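Local coordinates for FMN reductase [NAD(P)H] (Bacillus subtilis, PDB 1ZCH) that reduces FMN with NADH or NADPH as reductant, and also reduces nitroaromatic compounds, quinones, chromates and azo dyes, at the interface of chains A and B. Residues are numbered along the deposited sequence; one frame, centred on the assembly and turned at random. Chains: chain A/B, Hypothetical oxidoreductase ycnD.

The interface of chains A and B. Residues chain A 173-175, 200, 204, 220; chain B 42, 44.
A:Trp220 donates its indole N-H across the dimer interface to the backbone carbonyl of B:Asn42, NE1 to O 2.9 Å and 168° at the hydrogen. The acceptor lies almost in the ring plane, whereas the donor is tilted out of the carbonyl plane. This is part of the two-fold homodimer contact of an NfsA-like nitroreductase: the 3-10 helix 40-42 of chain B and the residues beyond it enter between helices 190-212 and 220-228 of chain A and the FMN-binding stretch A:Lys173 to A:Arg175.

The tight part is a hydrogen-bonded relay centred on B:Gln44. Its amide nitrogen NE2 gives one N-H to the phenol oxygen OH of A:Tyr200 at 3.1 Å and the other to O of B:Asn42, also at 3.1 Å; both acceptors lie close to the amide plane, which fixes the rotation of that group. NE2 and the indole N-H reach the B:Asn42 carbonyl from opposite faces. The phenol in turn donates to the A:Pro174 carbonyl, OH to O 2.6 Å, from above the carbonyl plane, tying the FMN-binding loop to the long helix. With CG anti to the backbone N (chi1 -179°), A:Tyr200 projects its hydroxyl toward this junction, and its CE2 edge packs over one face of the A:Trp220 indole, near the rim. A leucine in place of B:Gln44 would probably leave the A:Tyr200 hydroxyl without this amide donor and the B:Asn42 carbonyl relying more on the indole.

Contact is looser toward the flavin-binding residues. The B:Asn42 amide runs antiparallel alongside A:Lys173, with ND2 resting 3.4 Å from the aliphatic CD, and adds a weak hydrogen bond to the phenol. Its OD1 stays 3.7 Å from NH1 of A:Arg175, with amide and guanidinium planes turned 60° apart. The same arginine meets B:Gln44 through its alkyl part, CD to CD 3.9 Å.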
loop_
_atom_site.group_PDB
_atom_site.type_symbol
_atom_site.label_atom_id
_atom_site.label_comp_id
_atom_site.label_asym_id
_atom_site.label_seq_id
_atom_site.Cartn_x
_atom_site.Cartn_y
_atom_site.Cartn_z
ATOM N N LYS A 173 17.431 -5.274 -8.914
ATOM C CA LYS A 173 16.874 -5.243 -10.260
ATOM C C LYS A 173 16.636 -3.790 -10.674
ATOM O O LYS A 173 16.018 -3.024 -9.937
ATOM C CB LYS A 173 15.556 -6.018 -10.272
ATOM C CG LYS A 173 14.882 -6.119 -11.626
ATOM C CD LYS A 173 13.519 -6.790 -11.499
ATOM C CE LYS A 173 13.632 -8.161 -10.854
ATOM N NZ LYS A 173 12.327 -8.872 -10.819
ATOM N N PRO A 174 17.121 -3.397 -11.866
ATOM C CA PRO A 174 16.963 -2.029 -12.371
ATOM C C PRO A 174 15.519 -1.534 -12.346
ATOM O O PRO A 174 14.587 -2.294 -12.614
ATOM C CB PRO A 174 17.500 -2.121 -13.802
ATOM C CG PRO A 174 18.507 -3.219 -13.720
ATOM C CD PRO A 174 17.796 -4.245 -12.866
ATOM N N ARG A 175 15.349 -0.253 -12.034
ATOM C CA ARG A 175 14.026 0.362 -11.988
ATOM C C ARG A 175 13.933 1.416 -13.085
ATOM O O ARG A 175 14.948 1.856 -13.625
ATOM C CB ARG A 175 13.795 1.034 -10.633
ATOM C CG ARG A 175 13.803 0.097 -9.433
ATOM C CD ARG A 175 12.652 -0.882 -9.505
ATOM N NE ARG A 175 12.323 -1.455 -8.202
ATOM C CZ ARG A 175 12.689 -2.664 -7.784
ATOM N NH1 ARG A 175 13.416 -3.459 -8.563
ATOM N NH2 ARG A 175 12.301 -3.086 -6.587
ATOM N N TYR A 200 14.758 2.244 -20.791
ATOM C CA TYR A 200 14.701 1.278 -19.699
ATOM C C TYR A 200 14.753 -0.139 -20.263
ATOM O O TYR A 200 15.419 -1.014 -19.703
ATOM C CB TYR A 200 13.411 1.483 -18.894
ATOM C CG TYR A 200 13.236 0.558 -17.704
ATOM C CD1 TYR A 200 14.272 0.348 -16.789
ATOM C CD2 TYR A 200 12.015 -0.065 -17.463
ATOM C CE1 TYR A 200 14.088 -0.458 -15.661
ATOM C CE2 TYR A 200 11.818 -0.869 -16.338
ATOM C CZ TYR A 200 12.855 -1.061 -15.441
ATOM O OH TYR A 200 12.652 -1.843 -14.321
ATOM N N MET A 204 17.204 -3.108 -19.201
ATOM C CA MET A 204 16.686 -4.359 -18.657
ATOM C C MET A 204 17.155 -5.602 -19.411
ATOM O O MET A 204 17.500 -6.611 -18.792
ATOM C CB MET A 204 15.153 -4.322 -18.626
ATOM C CG MET A 204 14.503 -5.517 -17.931
ATOM S SD MET A 204 15.076 -5.768 -16.221
ATOM C CE MET A 204 14.201 -4.443 -15.360
ATOM N N TRP A 220 11.713 -5.087 -20.260
ATOM C CA TRP A 220 10.587 -4.759 -19.392
ATOM C C TRP A 220 9.230 -4.756 -20.098
ATOM O O TRP A 220 8.319 -5.474 -19.695
ATOM C CB TRP A 220 10.821 -3.399 -18.728
ATOM C CG TRP A 220 9.793 -3.036 -17.700
ATOM C CD1 TRP A 220 9.660 -3.563 -16.444
ATOM C CD2 TRP A 220 8.772 -2.039 -17.826
ATOM N NE1 TRP A 220 8.624 -2.950 -15.780
ATOM C CE2 TRP A 220 8.062 -2.010 -16.604
ATOM C CE3 TRP A 220 8.388 -1.166 -18.855
ATOM C CZ2 TRP A 220 6.988 -1.140 -16.380
ATOM C CZ3 TRP A 220 7.316 -0.299 -18.635
ATOM C CH2 TRP A 220 6.631 -0.293 -17.402
ATOM N N ASN B 42 7.216 -6.324 -10.981
ATOM C CA ASN B 42 8.138 -5.217 -11.242
ATOM C C ASN B 42 7.472 -4.248 -12.208
ATOM O O ASN B 42 8.137 -3.542 -12.964
ATOM C CB ASN B 42 9.474 -5.712 -11.820
ATOM C CG ASN B 42 10.537 -4.611 -11.855
ATOM O OD1 ASN B 42 10.609 -3.779 -10.949
ATOM N ND2 ASN B 42 11.371 -4.613 -12.892
ATOM N N GLN B 44 5.846 -1.622 -11.364
ATOM C CA GLN B 44 5.963 -0.256 -10.858
ATOM C C GLN B 44 4.713 0.552 -11.219
ATOM O O GLN B 44 4.793 1.632 -11.803
ATOM C CB GLN B 44 7.233 0.379 -11.446
ATOM C CG GLN B 44 8.489 -0.422 -11.076
ATOM C CD GLN B 44 9.685 -0.154 -11.969
ATOM O OE1 GLN B 44 10.293 0.920 -11.923
ATOM N NE2 GLN B 44 10.032 -1.139 -12.791
#